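Local coordinates for protein fructose-bisphosphate aldolase (Slackia heliotrinireducens, PDB 4MOZ) that is a TIM-barrel enzyme of the DeoC/LacD aldolase family, seen here as an assembly of five copies of the same chain, at residues D18-E21 with T22-N26; A81-R84 with G85-A88; L129-D133 with N134-V138; Q161-A164 with Q165-E169. All coordinates share one frame; numbering follows the deposited sequence.

Contact 1. Residues D18-E21 with T22-N26; sequences DARE and TYIDN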
loop_
_atom_site.group_PDB
_atom_site.type_symbol
_atom_site.label_atom_id
_atom_site.label_comp_id
_atom_site.label_asym_id
_atom_site.label_seq_id
_atom_site.Cartn_x
_atom_site.Cartn_y
_atom_site.Cartn_z
ATOM N N ASP C 18 -15.357 -22.461 -17.776
ATOM C CA ASP C 18 -16.144 -21.547 -18.609
ATOM C C ASP C 18 -15.302 -20.525 -19.387
ATOM O O ASP C 18 -15.849 -19.646 -20.059
ATOM C CB ASP C 18 -17.240 -20.855 -17.781
ATOM C CG ASP C 18 -16.681 -19.901 -16.725
ATOM O OD1 ASP C 18 -15.458 -19.919 -16.452
ATOM O OD2 ASP C 18 -17.480 -19.125 -16.158
ATOM N N ALA C 19 -13.979 -20.646 -19.296
ATOM C CA ALA C 19 -13.068 -19.785 -20.058
ATOM C C ALA C 19 -12.256 -20.574 -21.092
ATOM O O ALA C 19 -11.520 -19.990 -21.895
ATOM C CB ALA C 19 -12.142 -19.029 -19.115
ATOM N N ARG C 20 -12.407 -21.897 -21.065
ATOM C CA ARG C 20 -11.619 -22.822 -21.884
ATOM C C ARG C 20 -11.672 -22.556 -23.392
ATOM O O ARG C 20 -10.623 -22.475 -24.041
ATOM C CB ARG C 20 -12.037 -24.263 -21.590
ATOM C CG ARG C 20 -11.242 -25.309 -22.345
ATOM C CD ARG C 20 -11.711 -26.711 -21.992
ATOM N NE ARG C 20 -10.815 -27.719 -22.557
ATOM C CZ ARG C 20 -9.715 -28.172 -21.960
ATOM N NH1 ARG C 20 -9.361 -27.720 -20.760
ATOM N NH2 ARG C 20 -8.966 -29.084 -22.568
ATOM N N GLU C 21 -12.881 -22.436 -23.944
ATOM C CA GLU C 21 -13.049 -22.215 -25.384
ATOM C C GLU C 21 -12.477 -20.868 -25.811
ATOM O O GLU C 21 -11.841 -20.768 -26.859
ATOM C CB GLU C 21 -14.517 -22.351 -25.817
ATOM C CG GLU C 21 -15.129 -23.724 -25.556
ATOM C CD GLU C 21 -14.270 -24.882 -26.061
ATOM O OE1 GLU C 21 -13.966 -24.933 -27.271
ATOM O OE2 GLU C 21 -13.901 -25.750 -25.242
ATOM N N THR C 22 -12.693 -19.847 -24.983
ATOM C CA THR C 22 -12.112 -18.525 -25.194
ATOM C C THR C 22 -10.583 -18.593 -25.206
ATOM O O THR C 22 -9.940 -17.977 -26.059
ATOM C CB THR C 22 -12.587 -17.526 -24.118
ATOM O OG1 THR C 22 -14.018 -17.494 -24.105
ATOM C CG2 THR C 22 -12.070 -16.123 -24.403
ATOM N N TYR C 23 -10.009 -19.351 -24.271
ATOM C CA TYR C 23 -8.557 -19.501 -24.197
ATOM C C TYR C 23 -7.999 -20.128 -25.464
ATOM O O TYR C 23 -6.966 -19.691 -25.977
ATOM C CB TYR C 23 -8.141 -20.341 -22.989
ATOM C CG TYR C 23 -6.653 -20.606 -22.940
ATOM C CD1 TYR C 23 -5.775 -19.656 -22.419
ATOM C CD2 TYR C 23 -6.116 -21.799 -23.429
ATOM C CE1 TYR C 23 -4.410 -19.888 -22.373
ATOM C CE2 TYR C 23 -4.747 -22.039 -23.392
ATOM C CZ TYR C 23 -3.903 -21.080 -22.860
ATOM O OH TYR C 23 -2.547 -21.298 -22.813
ATOM N N ILE C 24 -8.680 -21.164 -25.950
ATOM C CA ILE C 24 -8.269 -21.842 -27.171
ATOM C C ILE C 24 -8.431 -20.894 -28.358
ATOM O O ILE C 24 -7.516 -20.763 -29.168
ATOM C CB ILE C 24 -9.028 -23.176 -27.380
ATOM C CG1 ILE C 24 -8.731 -24.140 -26.220
ATOM C CG2 ILE C 24 -8.640 -23.813 -28.712
ATOM C CD1 ILE C 24 -9.720 -25.279 -26.074
ATOM N N ASP C 25 -9.577 -20.215 -28.435
ATOM C CA ASP C 25 -9.793 -19.185 -29.452
ATOM C C ASP C 25 -8.600 -18.231 -29.507
ATOM O O ASP C 25 -8.068 -17.954 -30.580
ATOM C CB ASP C 25 -11.069 -18.385 -29.166
ATOM C CG ASP C 25 -12.343 -19.168 -29.442
ATOM O OD1 ASP C 25 -12.287 -20.260 -30.045
ATOM O OD2 ASP C 25 -13.420 -18.679 -29.046
ATOM N N ASN C 26 -8.178 -17.754 -28.340
ATOM C CA ASN C 26 -7.116 -16.750 -28.249
ATOM C C ASN C 26 -5.729 -17.302 -28.557
ATOM O O ASN C 26 -4.901 -16.617 -29.168
ATOM C CB ASN C 26 -7.140 -16.059 -26.884
ATOM C CG ASN C 26 -8.329 -15.123 -26.729
ATOM O OD1 ASN C 26 -8.731 -14.446 -27.679
ATOM N ND2 ASN C 26 -8.893 -15.075 -25.525
HETATM O O HOH W 1 -14.790 -19.917 -23.091
HETATM O O HOH W 2 -15.572 -17.218 -21.929
#
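Glu-21 and Asp-25 meet one turn apart near the start of helix 20-30. The amide of Asp-25 gives a nearly straight bond to Glu-21 O, with N to O 2.8 Å and an N-H...O angle of 169°. Asp-25 CG lies 3.1 Å from the same Glu-21 O. The two carboxylates do not touch. Arg-6 forms salt bridges with both, which would offset the like charges.

Ile-24 N donates a hydrogen bond to Arg-20 O (3.0 Å). Ile-24 CG1 sits beside its own backbone N, chi1 -62°, which lays the branch 3.3 Å from Arg-20 O. From there Ile-24 CD1 reaches Arg-20 CG at 4.0 Å, at an angle to the extended arginine chain.

Thr-22 is tied back by water. One water accepts from Thr-22 N (2.8 Å) and donates to Asp-18 O; a second links Thr-22 OG1 (2.7 Å) to the same carbonyl.

This N-terminal helix precedes the first barrel strand, 37-41. Tyr-23 OH bonds Asp-207, just before strand 208-210, and Tyr-23 also packs on Arg-89 of the second subunit. Asn-26 bonds Gly-170 O, between helix 152-168 and strand 172-177.

Contact 2. Residues A81-R84 with G85-A88; sequences AGQR and GLIA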
loop_
_atom_site.group_PDB
_atom_site.type_symbol
_atom_site.label_atom_id
_atom_site.label_comp_id
_atom_site.label_asym_id
_atom_site.label_seq_id
_atom_site.Cartn_x
_atom_site.Cartn_y
_atom_site.Cartn_z
ATOM N N ALA C 81 1.492 -6.072 -29.866
ATOM C CA ALA C 81 1.588 -5.753 -28.440
ATOM C C ALA C 81 1.777 -4.258 -28.221
ATOM O O ALA C 81 2.720 -3.662 -28.748
ATOM C CB ALA C 81 2.716 -6.536 -27.785
ATOM N N GLY C 82 0.873 -3.659 -27.448
ATOM C CA GLY C 82 0.961 -2.237 -27.115
ATOM C C GLY C 82 0.204 -1.877 -25.852
ATOM O O GLY C 82 -0.581 -2.682 -25.339
ATOM N N GLN C 83 0.437 -0.664 -25.351
ATOM C CA GLN C 83 -0.264 -0.170 -24.165
ATOM C C GLN C 83 -1.763 -0.037 -24.420
ATOM O O GLN C 83 -2.191 0.188 -25.560
ATOM C CB GLN C 83 0.310 1.173 -23.705
ATOM C CG GLN C 83 1.691 1.091 -23.069
ATOM C CD GLN C 83 2.815 1.139 -24.089
ATOM O OE1 GLN C 83 2.579 1.353 -25.286
ATOM N NE2 GLN C 83 4.048 0.938 -23.623
ATOM N N ARG C 84 -2.545 -0.191 -23.351
ATOM C CA ARG C 84 -4.008 -0.077 -23.393
ATOM C C ARG C 84 -4.462 1.205 -24.093
ATOM O O ARG C 84 -5.320 1.161 -24.977
ATOM C CB ARG C 84 -4.574 -0.134 -21.969
ATOM C CG ARG C 84 -6.093 -0.233 -21.849
ATOM C CD ARG C 84 -6.586 0.402 -20.550
ATOM N NE ARG C 84 -6.264 1.829 -20.518
ATOM C CZ ARG C 84 -7.061 2.796 -20.975
ATOM N NH1 ARG C 84 -8.259 2.509 -21.476
ATOM N NH2 ARG C 84 -6.663 4.061 -20.927
ATOM N N GLY C 85 -3.872 2.335 -23.700
ATOM C CA GLY C 85 -4.239 3.642 -24.241
ATOM C C GLY C 85 -3.987 3.776 -25.730
ATOM O O GLY C 85 -4.856 4.240 -26.475
ATOM N N LEU C 86 -2.797 3.355 -26.157
ATOM C CA LEU C 86 -2.401 3.385 -27.557
ATOM C C LEU C 86 -3.385 2.591 -28.413
ATOM O O LEU C 86 -3.893 3.094 -29.423
ATOM C CB LEU C 86 -0.984 2.829 -27.715
ATOM C CG LEU C 86 -0.436 2.646 -29.132
ATOM C CD1 LEU C 86 -0.155 3.988 -29.794
ATOM C CD2 LEU C 86 0.818 1.788 -29.094
ATOM N N ILE C 87 -3.651 1.357 -27.989
ATOM C CA ILE C 87 -4.632 0.501 -28.645
ATOM C C ILE C 87 -6.025 1.154 -28.672
ATOM O O ILE C 87 -6.693 1.141 -29.706
ATOM C CB ILE C 87 -4.668 -0.911 -28.008
ATOM C CG1 ILE C 87 -3.314 -1.615 -28.193
ATOM C CG2 ILE C 87 -5.773 -1.754 -28.626
ATOM C CD1 ILE C 87 -3.149 -2.898 -27.393
ATOM N N ALA C 88 -6.438 1.755 -27.556
ATOM C CA ALA C 88 -7.758 2.389 -27.448
ATOM C C ALA C 88 -7.991 3.511 -28.467
ATOM O O ALA C 88 -9.118 3.705 -28.933
ATOM C CB ALA C 88 -7.983 2.909 -26.035
#
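Gln-83 and Ile-87 are joined by the first backbone bond of helix 84-90. Ile-87 N points almost straight at Gln-83 O, 3.1 Å away, with an N-H...O angle of 177°. The next bond runs from Ala-88 N to Arg-84 O (2.9 Å) and is more bent, at 151°. Gln-83 is the N-cap residue, so these two bonds set the first turn.

Carbon atoms of Ile-87 and Leu-86 pack against oxygens of the preceding residues. Ile-87 CG1 sits beside its own backbone N (chi1 -63°) and runs back along the peptide before the helix. Ile-87 CD1 ends 3.3 Å from Gly-82 O. Leu-86 CB rests 3.6 Å from Gln-83 O, and Leu-86 CD2 lies 4.2 Å from Gln-83 OE1.

The polar ends find partners beyond the turn. The Arg-84 chain bends at chi3, which brings one face of its guanidinium over Gly-85 N, 4.0 Å from Arg-84 NE. Arg-84 NH2 passes 4.1 Å from Gly-85 CA. The charge is met by Asp-14 of the third subunit in a salt bridge. Gln-83 NE2 bonds Ser-105 OG and Asp-43 O.

The turn leads from strand 79-82 into the helix of a beta-alpha-beta unit that ends in strand 99-102. Ile-87 packs on Tyr-99 and Val-101 of that strand, and Arg-84, Ile-87 and Ala-88 touch Met-131 of helix 125-132.

Contact 3. Residues L129-D133 with N134-V138; sequences LAMRD and NGVNV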
loop_
_atom_site.group_PDB
_atom_site.type_symbol
_atom_site.label_atom_id
_atom_site.label_comp_id
_atom_site.label_asym_id
_atom_site.label_seq_id
_atom_site.Cartn_x
_atom_site.Cartn_y
_atom_site.Cartn_z
ATOM N N LEU C 129 -10.667 -5.739 -19.847
ATOM C CA LEU C 129 -11.895 -6.517 -20.024
ATOM C C LEU C 129 -13.038 -5.670 -20.571
ATOM O O LEU C 129 -13.812 -6.135 -21.411
ATOM C CB LEU C 129 -12.316 -7.150 -18.696
ATOM C CG LEU C 129 -11.842 -8.560 -18.322
ATOM C CD1 LEU C 129 -10.419 -8.862 -18.781
ATOM C CD2 LEU C 129 -11.994 -8.793 -16.824
ATOM N N ALA C 130 -13.134 -4.430 -20.090
ATOM C CA ALA C 130 -14.156 -3.486 -20.539
ATOM C C ALA C 130 -13.960 -3.151 -22.011
ATOM O O ALA C 130 -14.920 -3.047 -22.774
ATOM C CB ALA C 130 -14.119 -2.218 -19.694
HETATM N N MSE C 131 -12.700 -2.997 -22.401
HETATM C CA MSE C 131 -12.356 -2.689 -23.772
HETATM C C MSE C 131 -12.654 -3.878 -24.696
HETATM O O MSE C 131 -13.179 -3.693 -25.796
HETATM C CB MSE C 131 -10.893 -2.281 -23.842
HETATM C CG MSE C 131 -10.545 -1.455 -25.039
HETATM SE SE MSE C 131 -8.810 -0.615 -24.811
HETATM C CE MSE C 131 -8.074 -1.093 -26.518
ATOM N N ARG C 132 -12.321 -5.086 -24.231
ATOM C CA ARG C 132 -12.650 -6.341 -24.916
ATOM C C ARG C 132 -14.155 -6.462 -25.154
ATOM O O ARG C 132 -14.594 -6.858 -26.234
ATOM C CB ARG C 132 -12.162 -7.547 -24.094
ATOM C CG ARG C 132 -12.584 -8.914 -24.645
ATOM C CD ARG C 132 -12.628 -9.987 -23.560
ATOM N NE ARG C 132 -13.590 -9.649 -22.510
ATOM C CZ ARG C 132 -13.770 -10.335 -21.382
ATOM N NH1 ARG C 132 -13.053 -11.423 -21.118
ATOM N NH2 ARG C 132 -14.676 -9.923 -20.503
ATOM N N ASP C 133 -14.937 -6.117 -24.139
ATOM C CA ASP C 133 -16.388 -6.189 -24.234
ATOM C C ASP C 133 -16.976 -5.015 -25.017
ATOM O O ASP C 133 -18.165 -5.011 -25.337
ATOM C CB ASP C 133 -17.001 -6.299 -22.838
ATOM C CG ASP C 133 -16.597 -7.582 -22.126
ATOM O OD1 ASP C 133 -16.221 -8.566 -22.803
ATOM O OD2 ASP C 133 -16.653 -7.606 -20.883
ATOM N N ASN C 134 -16.136 -4.031 -25.335
ATOM C CA ASN C 134 -16.536 -2.916 -26.194
ATOM C C ASN C 134 -16.167 -3.173 -27.660
ATOM O O ASN C 134 -16.288 -2.289 -28.506
ATOM C CB ASN C 134 -15.928 -1.599 -25.690
ATOM C CG ASN C 134 -16.599 -0.372 -26.289
ATOM O OD1 ASN C 134 -17.800 -0.379 -26.582
ATOM N ND2 ASN C 134 -15.824 0.693 -26.474
ATOM N N GLY C 135 -15.711 -4.388 -27.950
ATOM C CA GLY C 135 -15.452 -4.806 -29.324
ATOM C C GLY C 135 -14.003 -4.922 -29.768
ATOM O O GLY C 135 -13.743 -5.232 -30.928
ATOM N N VAL C 136 -13.050 -4.676 -28.872
ATOM C CA VAL C 136 -11.636 -4.756 -29.257
ATOM C C VAL C 136 -11.125 -6.191 -29.137
ATOM O O VAL C 136 -11.340 -6.853 -28.119
ATOM C CB VAL C 136 -10.749 -3.774 -28.465
ATOM C CG1 VAL C 136 -9.309 -3.828 -28.954
ATOM C CG2 VAL C 136 -11.282 -2.362 -28.612
ATOM N N ASN C 137 -10.451 -6.658 -30.188
ATOM C CA ASN C 137 -9.975 -8.038 -30.273
ATOM C C ASN C 137 -8.725 -8.298 -29.419
ATOM O O ASN C 137 -7.636 -8.561 -29.940
ATOM C CB ASN C 137 -9.752 -8.436 -31.742
ATOM C CG ASN C 137 -9.376 -9.897 -31.906
ATOM O OD1 ASN C 137 -9.914 -10.778 -31.224
ATOM N ND2 ASN C 137 -8.445 -10.164 -32.818
ATOM N N VAL C 138 -8.898 -8.219 -28.102
ATOM C CA VAL C 138 -7.808 -8.468 -27.167
ATOM C C VAL C 138 -7.685 -9.970 -26.969
ATOM O O VAL C 138 -8.627 -10.626 -26.525
ATOM C CB VAL C 138 -8.040 -7.773 -25.804
ATOM C CG1 VAL C 138 -6.910 -8.098 -24.826
ATOM C CG2 VAL C 138 -8.177 -6.265 -25.985
HETATM O O HOH W 3 -13.568 -8.325 -28.575
#
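Asn-134 is the first residue past Asp-133, and its amide turns back to Met-131 O (3.0 Å), well above the carbonyl plane. Asn-134 CB lies 3.4 Å from Ala-130 O. The ND2 end leaves the turn and bonds Ala-13 O of the third subunit.

Gly-135 follows with a positive phi of 107°. Its amide bonds Arg-132 O at 3.2 Å, closing a type I turn.

Val-136 N also donates to Met-131 O (3.2 Å), from the face of that carbonyl opposite to Asn-134 N. One oxygen thus serves two amides. The Val-136 and Met-131 (selenomethionine) side chains cross, with Val-136 CG2 3.8 Å from Met-131 CG. Val-136 O meets Arg-132 CA in a C-H...O contact, and a water donates to both Val-136 O and Arg-132 O.

Asn-137 then centres an inverse gamma turn. Val-138 CB comes within 4.5 Å of Arg-132 CB. Arg-132 forms a side-on salt bridge with Asp-133, NE to OD1 2.9 Å and NH2 to OD2. Arg-132 NH1 pairs with Glu-169.

The bonds from Val-136 N and Gly-135 N, with glycine as the C-prime residue, make a Schellman motif. It ends helix 125-132 and turns the chain toward barrel strand 138-145.

Contact 4. Residues Q161-A164 with Q165-E169; sequences QLVA and QAHEE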
loop_
_atom_site.group_PDB
_atom_site.type_symbol
_atom_site.label_atom_id
_atom_site.label_comp_id
_atom_site.label_asym_id
_atom_site.label_seq_id
_atom_site.Cartn_x
_atom_site.Cartn_y
_atom_site.Cartn_z
ATOM N N GLN C 161 -0.154 -12.446 -9.984
ATOM C CA GLN C 161 -1.583 -12.153 -9.881
ATOM C C GLN C 161 -2.208 -11.966 -11.259
ATOM O O GLN C 161 -3.342 -12.401 -11.506
ATOM C CB GLN C 161 -1.808 -10.904 -9.014
ATOM C CG GLN C 161 -3.268 -10.502 -8.818
ATOM C CD GLN C 161 -4.054 -11.478 -7.951
ATOM O OE1 GLN C 161 -3.483 -12.277 -7.216
ATOM N NE2 GLN C 161 -5.375 -11.405 -8.030
ATOM N N LEU C 162 -1.459 -11.316 -12.145
ATOM C CA LEU C 162 -1.913 -11.036 -13.498
ATOM C C LEU C 162 -2.138 -12.319 -14.296
ATOM O O LEU C 162 -3.145 -12.453 -14.998
ATOM C CB LEU C 162 -0.903 -10.146 -14.216
ATOM C CG LEU C 162 -1.407 -9.438 -15.470
ATOM C CD1 LEU C 162 -2.307 -8.263 -15.103
ATOM C CD2 LEU C 162 -0.225 -8.974 -16.304
ATOM N N VAL C 163 -1.197 -13.256 -14.186
ATOM C CA VAL C 163 -1.296 -14.525 -14.905
ATOM C C VAL C 163 -2.547 -15.282 -14.469
ATOM O O VAL C 163 -3.323 -15.742 -15.308
ATOM C CB VAL C 163 -0.037 -15.405 -14.729
ATOM C CG1 VAL C 163 -0.248 -16.768 -15.375
ATOM C CG2 VAL C 163 1.179 -14.726 -15.344
ATOM N N ALA C 164 -2.746 -15.382 -13.156
ATOM C CA ALA C 164 -3.933 -16.021 -12.600
ATOM C C ALA C 164 -5.224 -15.381 -13.122
ATOM O O ALA C 164 -6.153 -16.081 -13.506
ATOM C CB ALA C 164 -3.889 -15.977 -11.084
ATOM N N GLN C 165 -5.261 -14.054 -13.157
ATOM C CA GLN C 165 -6.462 -13.323 -13.552
ATOM C C GLN C 165 -6.730 -13.406 -15.048
ATOM O O GLN C 165 -7.888 -13.519 -15.468
ATOM C CB GLN C 165 -6.376 -11.862 -13.123
ATOM C CG GLN C 165 -6.617 -11.635 -11.640
ATOM C CD GLN C 165 -6.499 -10.174 -11.245
ATOM O OE1 GLN C 165 -7.401 -9.623 -10.625
ATOM N NE2 GLN C 165 -5.389 -9.539 -11.611
ATOM N N ALA C 166 -5.664 -13.348 -15.846
ATOM C CA ALA C 166 -5.785 -13.461 -17.295
ATOM C C ALA C 166 -6.338 -14.823 -17.701
ATOM O O ALA C 166 -7.234 -14.912 -18.545
ATOM C CB ALA C 166 -4.449 -13.205 -17.969
ATOM N N HIS C 167 -5.814 -15.877 -17.083
ATOM C CA HIS C 167 -6.244 -17.233 -17.395
ATOM C C HIS C 167 -7.640 -17.509 -16.939
ATOM O O HIS C 167 -8.347 -18.306 -17.551
ATOM C CB HIS C 167 -5.258 -18.256 -16.857
ATOM C CG HIS C 167 -3.989 -18.336 -17.665
ATOM N ND1 HIS C 167 -2.868 -18.913 -17.202
ATOM C CD2 HIS C 167 -3.689 -17.858 -18.942
ATOM C CE1 HIS C 167 -1.901 -18.826 -18.137
ATOM N NE2 HIS C 167 -2.407 -18.180 -19.202
ATOM N N GLU C 168 -8.052 -16.827 -15.876
ATOM C CA GLU C 168 -9.435 -16.855 -15.411
ATOM C C GLU C 168 -10.365 -16.327 -16.509
ATOM O O GLU C 168 -11.512 -16.761 -16.621
ATOM C CB GLU C 168 -9.562 -16.012 -14.138
ATOM C CG GLU C 168 -10.934 -16.021 -13.489
ATOM C CD GLU C 168 -11.041 -15.097 -12.285
ATOM O OE1 GLU C 168 -10.049 -14.412 -11.941
ATOM O OE2 GLU C 168 -12.131 -15.059 -11.679
ATOM N N GLU C 169 -9.846 -15.407 -17.323
ATOM C CA GLU C 169 -10.612 -14.775 -18.396
ATOM C C GLU C 169 -10.389 -15.418 -19.761
ATOM O O GLU C 169 -10.999 -15.007 -20.746
ATOM C CB GLU C 169 -10.282 -13.277 -18.479
ATOM C CG GLU C 169 -10.841 -12.441 -17.337
ATOM C CD GLU C 169 -12.359 -12.498 -17.240
ATOM O OE1 GLU C 169 -13.036 -12.622 -18.287
ATOM O OE2 GLU C 169 -12.876 -12.412 -16.106
#
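In the last turns of alpha-helix 152-168, Gln-161 and Gln-165 meet along one side of the helix. Gln-165 N bonds Gln-161 O at 3.0 Å. The Gln-161 chain bends at chi2 (69°), which swings its amide across that of Gln-165. The two amide planes stand 63° apart. The side chains touch by packing, with Gln-161 NE2 3.6 Å from Gln-165 CD and Gln-165 NE2 3.6 Å from Gln-161 CG. Gln-161 OE1 instead accepts from the Asp-124 amide of the second subunit.

This helix crosses from strand 138-145 to strand 172-177 in a beta-alpha-beta unit of the barrel. Its inward side carries Leu-162 and Ala-166, linked by the 2.8 Å bond from Ala-166 N to Leu-162 O. Both side chains pack on Leu-141, and Ala-166 also packs on Val-173.

Val-163 and His-167 lie side by side and point the same way. Val-163 CG1 is 3.8 Å from His-167 CE1. His-167 N bonds Val-163 O at 3.1 Å. Both ring nitrogens have acidic partners: ND1 bonds Asp-14 and NE2 bonds Asp-207, which together should fix the ring's rotation. The next helical bond runs from Glu-168 N to Ala-164 O (3.1 Å).

In the fold
The contacts come in series along the chain, 1 to 4. Contact 1 lies on helix 20-30, ahead of the first barrel strand; the others belong to successive parts of the eight-stranded parallel barrel. Contacts 2 and 3, centres 12 Å apart, touch where Met-131 and Val-136 pack on Ile-87. Contacts 3 and 4, centres 16 Å apart, share the Arg-132 to Glu-169 salt bridge. Contact 1 rests on contact 4 (centres 13 Å apart) through Ala-19 against Glu-168, and on contact 3 (centres 15 Å apart) through Asn-26 near Val-138. Within one chain contacts 2 and 4 do not touch, but Arg-84 packs on Val-163 of the third subunit. All four contacts lie at subunit interfaces.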